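PDB 3DUW: O-methyltransferase, putative from Bacillus cereus, which probably catalyses transfer of a methyl group from S-adenosylmethionine to a hydroxyl oxygen of a substrate, and binds the by-product S-adenosyl-L-homocysteine. Local coordinates for residues Ile74-Gly79 against Phe136-Ala141; Asn61-Gly66 against Asp121-Ile126. All coordinates share one frame; numbering follows the deposited sequence.

Interaction 1: residues Ile74-Gly79 against Phe136-Ala141. With SAH (S-adenosyl-L-homocysteine), chain C.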
loop_
_atom_site.group_PDB
_atom_site.type_symbol
_atom_site.label_atom_id
_atom_site.label_comp_id
_atom_site.label_asym_id
_atom_site.label_seq_id
_atom_site.Cartn_x
_atom_site.Cartn_y
_atom_site.Cartn_z
ATOM N N ILE A 74 -0.960 0.469 -17.970
ATOM C CA ILE A 74 -0.598 -0.909 -18.278
ATOM C C ILE A 74 -0.485 -1.740 -16.995
ATOM O O ILE A 74 -0.966 -2.874 -16.936
ATOM C CB ILE A 74 0.719 -0.945 -19.084
ATOM C CG1 ILE A 74 0.454 -0.396 -20.490
ATOM C CG2 ILE A 74 1.267 -2.363 -19.147
ATOM C CD1 ILE A 74 1.703 -0.075 -21.283
ATOM N N TRP A 75 0.137 -1.177 -15.961
ATOM C CA TRP A 75 0.251 -1.891 -14.694
ATOM C C TRP A 75 -1.142 -2.190 -14.143
ATOM O O TRP A 75 -1.407 -3.295 -13.670
ATOM C CB TRP A 75 1.024 -1.067 -13.662
ATOM C CG TRP A 75 2.517 -1.092 -13.816
ATOM C CD1 TRP A 75 3.309 -0.087 -14.291
ATOM C CD2 TRP A 75 3.402 -2.157 -13.440
ATOM N NE1 TRP A 75 4.634 -0.456 -14.225
ATOM C CE2 TRP A 75 4.719 -1.721 -13.707
ATOM C CE3 TRP A 75 3.212 -3.435 -12.899
ATOM C CZ2 TRP A 75 5.841 -2.519 -13.453
ATOM C CZ3 TRP A 75 4.329 -4.230 -12.644
ATOM C CH2 TRP A 75 5.625 -3.765 -12.923
ATOM N N LEU A 76 -2.026 -1.200 -14.200
ATOM C CA LEU A 76 -3.390 -1.365 -13.707
ATOM C C LEU A 76 -4.156 -2.411 -14.512
ATOM O O LEU A 76 -4.790 -3.304 -13.947
ATOM C CB LEU A 76 -4.139 -0.031 -13.765
ATOM C CG LEU A 76 -3.686 1.051 -12.778
ATOM C CD1 LEU A 76 -4.281 2.391 -13.167
ATOM C CD2 LEU A 76 -4.117 0.668 -11.370
ATOM N N ALA A 77 -4.086 -2.302 -15.834
ATOM C CA ALA A 77 -4.790 -3.236 -16.704
ATOM C C ALA A 77 -4.312 -4.670 -16.508
ATOM O O ALA A 77 -5.101 -5.611 -16.587
ATOM C CB ALA A 77 -4.617 -2.822 -18.155
ATOM N N ARG A 78 -3.024 -4.842 -16.244
ATOM C CA ARG A 78 -2.486 -6.178 -16.047
ATOM C C ARG A 78 -2.956 -6.817 -14.747
ATOM O O ARG A 78 -2.731 -8.006 -14.519
ATOM C CB ARG A 78 -0.962 -6.140 -16.114
ATOM C CG ARG A 78 -0.440 -5.962 -17.525
ATOM C CD ARG A 78 1.066 -5.858 -17.554
ATOM N NE ARG A 78 1.574 -5.944 -18.917
ATOM C CZ ARG A 78 2.858 -5.847 -19.241
ATOM N NH1 ARG A 78 3.766 -5.656 -18.298
ATOM N NH2 ARG A 78 3.233 -5.948 -20.509
ATOM N N GLY A 79 -3.617 -6.031 -13.902
ATOM C CA GLY A 79 -4.126 -6.562 -12.651
ATOM C C GLY A 79 -5.533 -7.119 -12.806
ATOM O O GLY A 79 -6.056 -7.766 -11.895
ATOM N N PHE A 136 -12.138 0.742 -8.632
ATOM C CA PHE A 136 -10.788 1.199 -8.310
ATOM C C PHE A 136 -10.547 2.485 -9.095
ATOM O O PHE A 136 -10.726 2.517 -10.312
ATOM C CB PHE A 136 -9.790 0.108 -8.714
ATOM C CG PHE A 136 -8.396 0.320 -8.200
ATOM C CD1 PHE A 136 -7.560 1.273 -8.773
ATOM C CD2 PHE A 136 -7.909 -0.456 -7.156
ATOM C CE1 PHE A 136 -6.254 1.446 -8.313
ATOM C CE2 PHE A 136 -6.606 -0.290 -6.691
ATOM C CZ PHE A 136 -5.778 0.663 -7.272
ATOM N N ILE A 137 -10.143 3.543 -8.399
ATOM C CA ILE A 137 -9.917 4.836 -9.036
ATOM C C ILE A 137 -8.534 5.388 -8.692
ATOM O O ILE A 137 -8.180 5.518 -7.515
ATOM C CB ILE A 137 -11.008 5.840 -8.595
ATOM C CG1 ILE A 137 -12.393 5.248 -8.894
ATOM C CG2 ILE A 137 -10.827 7.171 -9.307
ATOM C CD1 ILE A 137 -13.546 6.070 -8.374
ATOM N N PHE A 138 -7.758 5.702 -9.726
ATOM C CA PHE A 138 -6.407 6.230 -9.557
ATOM C C PHE A 138 -6.393 7.682 -10.014
ATOM O O PHE A 138 -6.607 7.970 -11.192
ATOM C CB PHE A 138 -5.414 5.395 -10.381
ATOM C CG PHE A 138 -3.974 5.822 -10.235
ATOM C CD1 PHE A 138 -3.440 6.113 -8.983
ATOM C CD2 PHE A 138 -3.143 5.901 -11.348
ATOM C CE1 PHE A 138 -2.095 6.479 -8.845
ATOM C CE2 PHE A 138 -1.803 6.263 -11.218
ATOM C CZ PHE A 138 -1.278 6.552 -9.964
ATOM N N ILE A 139 -6.169 8.589 -9.069
ATOM C CA ILE A 139 -6.135 10.018 -9.358
ATOM C C ILE A 139 -4.676 10.433 -9.495
ATOM O O ILE A 139 -3.938 10.489 -8.507
ATOM C CB ILE A 139 -6.822 10.815 -8.235
ATOM C CG1 ILE A 139 -8.244 10.282 -8.031
ATOM C CG2 ILE A 139 -6.856 12.290 -8.593
ATOM C CD1 ILE A 139 -9.009 10.947 -6.902
ATOM N N ASP A 140 -4.270 10.730 -10.726
ATOM C CA ASP A 140 -2.882 11.075 -11.003
ATOM C C ASP A 140 -2.736 12.046 -12.174
ATOM O O ASP A 140 -1.947 11.811 -13.091
ATOM C CB ASP A 140 -2.110 9.781 -11.290
ATOM C CG ASP A 140 -0.610 9.971 -11.285
ATOM O OD1 ASP A 140 -0.116 10.848 -10.553
ATOM O OD2 ASP A 140 0.080 9.217 -12.002
ATOM N N ALA A 141 -3.487 13.142 -12.130
ATOM C CA ALA A 141 -3.435 14.141 -13.191
ATOM C C ALA A 141 -2.930 15.470 -12.634
ATOM O O ALA A 141 -1.859 15.525 -12.028
ATOM C CB ALA A 141 -4.822 14.304 -13.810
HETATM N N SAH C . -0.326 8.200 -14.046
HETATM C CA SAH C . 0.534 8.257 -15.286
HETATM C CB SAH C . 1.135 9.613 -15.446
HETATM C CG SAH C . 0.198 10.788 -15.600
HETATM S SD SAH C . 1.172 12.349 -15.467
HETATM C C SAH C . 1.698 7.226 -15.106
HETATM O O SAH C . 1.791 6.619 -14.036
HETATM O OXT SAH C . 2.491 7.074 -16.103
HETATM C "C5'" SAH C . -0.142 13.492 -15.324
HETATM C "C4'" SAH C . -1.027 13.545 -16.662
HETATM O "O4'" SAH C . -2.017 14.505 -16.302
HETATM C "C3'" SAH C . -0.366 14.147 -17.893
HETATM O "O3'" SAH C . -0.356 13.237 -18.996
HETATM C "C2'" SAH C . -1.222 15.453 -18.140
HETATM O "O2'" SAH C . -1.282 15.826 -19.509
HETATM C "C1'" SAH C . -2.557 15.069 -17.536
HETATM N N9 SAH C . -3.401 16.066 -17.230
HETATM C C8 SAH C . -3.210 17.338 -16.716
HETATM N N7 SAH C . -4.291 18.033 -16.549
HETATM C C5 SAH C . -5.330 17.173 -16.981
HETATM C C6 SAH C . -6.759 17.366 -17.040
HETATM N N6 SAH C . -7.376 18.493 -16.659
HETATM N N1 SAH C . -7.469 16.296 -17.521
HETATM C C2 SAH C . -6.885 15.129 -17.920
HETATM N N3 SAH C . -5.524 14.906 -17.881
HETATM C C4 SAH C . -4.811 15.968 -17.403
#
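One side chain, Leu76, carries the whole helix side of this contact, turning one methyl to each of two phenylalanines, Phe136 and Phe138. The setting is the Rossmann-like fold of class I methyltransferases: helix 71-77 follows strand 61-65 and lies against the central sheet, where it also meets the strand beside it in the sheet, 136-139. Leu76 CD2 stands 3.8 Å from Phe136 CE1, while Leu76 CD1 lies 4.1 Å from Phe138 CD2. The leucine crosses each phenylalanine side chain at about a right angle and approaches both rings obliquely. Two residues apart on the strand, the rings come off the same face of the sheet; in Phe138, CG is anti to the backbone N (chi1 -178°), which carries the ring out from the strand to the leucine. The three touching residues are buried and meet through carbon atoms alone; Val54 of helix 44-57 also touches Leu76. Just past the strand the character changes. Asp140 OD2 accepts a hydrogen bond from the amino group of S-adenosyl-L-homocysteine, modelled at a doubtfully short length, and Asp140 OD1 pairs with Lys143. Phe138 flanks the same amino group, its CE2 lying 3.7 Å from SAH N.

Interaction 2: residues Asn61-Gly66 against Asp121-Ile126. With SAH (S-adenosyl-L-homocysteine), chain C.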
loop_
_atom_site.group_PDB
_atom_site.type_symbol
_atom_site.label_atom_id
_atom_site.label_comp_id
_atom_site.label_asym_id
_atom_site.label_seq_id
_atom_site.Cartn_x
_atom_site.Cartn_y
_atom_site.Cartn_z
ATOM N N ASN A 61 -13.587 -2.808 -12.838
ATOM C CA ASN A 61 -13.851 -1.564 -13.559
ATOM C C ASN A 61 -13.012 -0.437 -12.962
ATOM O O ASN A 61 -13.352 0.135 -11.927
ATOM C CB ASN A 61 -15.343 -1.235 -13.485
ATOM C CG ASN A 61 -15.757 -0.181 -14.486
ATOM O OD1 ASN A 61 -15.230 -0.124 -15.595
ATOM N ND2 ASN A 61 -16.723 0.649 -14.109
ATOM N N ILE A 62 -11.917 -0.120 -13.643
ATOM C CA ILE A 62 -10.970 0.889 -13.189
ATOM C C ILE A 62 -11.072 2.227 -13.897
ATOM O O ILE A 62 -11.220 2.287 -15.114
ATOM C CB ILE A 62 -9.518 0.377 -13.369
ATOM C CG1 ILE A 62 -9.327 -0.947 -12.628
ATOM C CG2 ILE A 62 -8.528 1.422 -12.879
ATOM C CD1 ILE A 62 -7.960 -1.574 -12.839
ATOM N N LEU A 63 -10.976 3.300 -13.118
ATOM C CA LEU A 63 -11.002 4.655 -13.649
ATOM C C LEU A 63 -9.675 5.306 -13.286
ATOM O O LEU A 63 -9.293 5.329 -12.115
ATOM C CB LEU A 63 -12.146 5.471 -13.036
ATOM C CG LEU A 63 -12.129 6.974 -13.341
ATOM C CD1 LEU A 63 -12.322 7.202 -14.836
ATOM C CD2 LEU A 63 -13.230 7.674 -12.556
ATOM N N GLU A 64 -8.965 5.801 -14.293
ATOM C CA GLU A 64 -7.693 6.478 -14.072
ATOM C C GLU A 64 -7.795 7.899 -14.596
ATOM O O GLU A 64 -8.331 8.130 -15.682
ATOM C CB GLU A 64 -6.556 5.757 -14.799
ATOM C CG GLU A 64 -5.233 6.503 -14.746
ATOM C CD GLU A 64 -4.129 5.735 -15.424
ATOM O OE1 GLU A 64 -4.188 5.580 -16.664
ATOM O OE2 GLU A 64 -3.209 5.273 -14.715
ATOM N N ILE A 65 -7.302 8.854 -13.814
ATOM C CA ILE A 65 -7.313 10.252 -14.216
ATOM C C ILE A 65 -5.849 10.670 -14.350
ATOM O O ILE A 65 -5.132 10.787 -13.357
ATOM C CB ILE A 65 -8.031 11.136 -13.169
ATOM C CG1 ILE A 65 -9.414 10.549 -12.854
ATOM C CG2 ILE A 65 -8.171 12.553 -13.703
ATOM C CD1 ILE A 65 -10.205 11.329 -11.807
ATOM N N GLY A 66 -5.414 10.868 -15.594
ATOM C CA GLY A 66 -4.035 11.240 -15.873
ATOM C C GLY A 66 -3.321 10.044 -16.496
ATOM O O GLY A 66 -2.766 9.209 -15.781
ATOM N N ASP A 121 -14.562 17.332 -17.980
ATOM C CA ASP A 121 -15.541 17.198 -19.057
ATOM C C ASP A 121 -15.850 15.730 -19.317
ATOM O O ASP A 121 -17.006 15.349 -19.484
ATOM C CB ASP A 121 -15.036 17.835 -20.356
ATOM C CG ASP A 121 -14.982 19.343 -20.284
ATOM O OD1 ASP A 121 -15.945 19.945 -19.761
ATOM O OD2 ASP A 121 -13.987 19.929 -20.758
ATOM N N SER A 122 -14.806 14.907 -19.352
ATOM C CA SER A 122 -14.978 13.484 -19.600
ATOM C C SER A 122 -15.736 12.782 -18.477
ATOM O O SER A 122 -16.505 11.858 -18.728
ATOM C CB SER A 122 -13.614 12.815 -19.799
ATOM O OG SER A 122 -12.983 13.294 -20.974
ATOM N N LEU A 123 -15.520 13.215 -17.239
ATOM C CA LEU A 123 -16.197 12.603 -16.102
ATOM C C LEU A 123 -17.709 12.808 -16.192
ATOM O O LEU A 123 -18.487 11.914 -15.857
ATOM C CB LEU A 123 -15.635 13.170 -14.792
ATOM C CG LEU A 123 -14.209 12.683 -14.492
ATOM C CD1 LEU A 123 -13.547 13.564 -13.454
ATOM C CD2 LEU A 123 -14.259 11.239 -14.022
ATOM N N GLN A 124 -18.120 13.981 -16.663
ATOM C CA GLN A 124 -19.538 14.284 -16.819
ATOM C C GLN A 124 -20.117 13.389 -17.910
ATOM O O GLN A 124 -21.237 12.890 -17.790
ATOM C CB GLN A 124 -19.729 15.754 -17.190
ATOM C CG GLN A 124 -21.185 16.190 -17.316
ATOM C CD GLN A 124 -21.995 15.881 -16.073
ATOM O OE1 GLN A 124 -22.591 14.807 -15.953
ATOM N NE2 GLN A 124 -22.008 16.814 -15.131
ATOM N N GLN A 125 -19.341 13.183 -18.972
ATOM C CA GLN A 125 -19.769 12.335 -20.079
ATOM C C GLN A 125 -19.923 10.895 -19.606
ATOM O O GLN A 125 -20.880 10.210 -19.966
ATOM C CB GLN A 125 -18.750 12.392 -21.221
ATOM C CG GLN A 125 -18.670 13.737 -21.919
ATOM C CD GLN A 125 -17.603 13.771 -22.994
ATOM O OE1 GLN A 125 -17.581 12.928 -23.890
ATOM N NE2 GLN A 125 -16.711 14.753 -22.912
ATOM N N ILE A 126 -18.969 10.439 -18.800
ATOM C CA ILE A 126 -18.999 9.081 -18.274
ATOM C C ILE A 126 -20.267 8.851 -17.455
ATOM O O ILE A 126 -20.882 7.787 -17.539
ATOM C CB ILE A 126 -17.738 8.802 -17.420
ATOM C CG1 ILE A 126 -16.517 8.720 -18.342
ATOM C CG2 ILE A 126 -17.904 7.516 -16.626
ATOM C CD1 ILE A 126 -15.190 8.649 -17.619
HETATM N N SAH C . -0.326 8.200 -14.046
HETATM C CA SAH C . 0.534 8.257 -15.286
HETATM C CB SAH C . 1.135 9.613 -15.446
HETATM C CG SAH C . 0.198 10.788 -15.600
HETATM S SD SAH C . 1.172 12.349 -15.467
HETATM C C SAH C . 1.698 7.226 -15.106
HETATM O O SAH C . 1.791 6.619 -14.036
HETATM O OXT SAH C . 2.491 7.074 -16.103
HETATM C "C5'" SAH C . -0.142 13.492 -15.324
HETATM C "C4'" SAH C . -1.027 13.545 -16.662
HETATM O "O4'" SAH C . -2.017 14.505 -16.302
HETATM C "C3'" SAH C . -0.366 14.147 -17.893
HETATM O "O3'" SAH C . -0.356 13.237 -18.996
HETATM C "C2'" SAH C . -1.222 15.453 -18.140
HETATM O "O2'" SAH C . -1.282 15.826 -19.509
HETATM C "C1'" SAH C . -2.557 15.069 -17.536
HETATM N N9 SAH C . -3.401 16.066 -17.230
HETATM C C8 SAH C . -3.210 17.338 -16.716
HETATM N N7 SAH C . -4.291 18.033 -16.549
HETATM C C5 SAH C . -5.330 17.173 -16.981
HETATM C C6 SAH C . -6.759 17.366 -17.040
HETATM N N6 SAH C . -7.376 18.493 -16.659
HETATM N N1 SAH C . -7.469 16.296 -17.521
HETATM C C2 SAH C . -6.885 15.129 -17.920
HETATM N N3 SAH C . -5.524 14.906 -17.881
HETATM C C4 SAH C . -4.811 15.968 -17.403
#
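Leu63 and Leu123 meet methyl to methyl, CD2 against CD2 at 4.0 Å, in the middle of a small aliphatic cluster. This is helix-on-sheet packing in the Rossmann-like fold of class I methyltransferases: helix 119-128 lies along one face of the sheet, over its parallel strands. The helix runs nearly antiparallel to strand 61-65, at 160°, with the short axes 11.3 Å apart at closest approach.

The contact runs as a chain of tip contacts in which Leu63 and Leu123 each touch two partners. Leu63 and Ile65 stand two residues apart on one face of the strand. Leu123 CD2 lies over the gap between these two side chains, while its other methyl, CD1, stands opposite the tip of Ile65, 4.3 Å from Ile65 CD1. Leu63 in turn gives each branch one partner: CD2 is turned to Leu123, and Leu63 CD1 comes within 4.3 Å of Ile126 CD1, one helical turn further on. Leu63 holds CG anti to its backbone nitrogen (chi1 170°), standing its fork up from the sheet, whereas Leu123 has CG anti to the carbonyl carbon (chi1 -71°), which swings its methyls in toward the strand.

Neighbouring side chains surround the cluster: Leu89 and Val87 of strand 85-90 touch Leu123 and Ile126 respectively, and Tyr149 and Trp152 of helix 146-155 bear on Leu123. No hydrogen bond joins the two segments, and the four touching residues are buried.

Beyond Ile65 the chain leaves the strand at Gly66, whose backbone angles would jam a side chain against the preceding carbonyl. The turn presents a backbone oxygen to the ligand: Gly66 O accepts a hydrogen bond from SAH N at 3.2 Å.

Interactions 1 and 2 sit on opposite faces of one sheet, their centres 12 Å apart, and are joined where strands 61-65 and 136-139 run side by side. Backbone pairs that are probably hydrogen bonds stitch them: Ile65 N to Phe138 O at 2.9 Å, and Asp140 N to Ile65 O at 2.8 Å. Glu64, pointing away from helix 119-128, reaches into interaction 1, its OE2 lying 3.4 Å from Leu76 CD1 and the same distance from Phe138 CD2. Both strands end at the cofactor pocket, with the ligand's amino nitrogen between the two ends, reached from Gly66 O and, at a doubtful length, from Asp140 OD2; Glu90, His95 and Ala119 also hydrogen-bond the ligand.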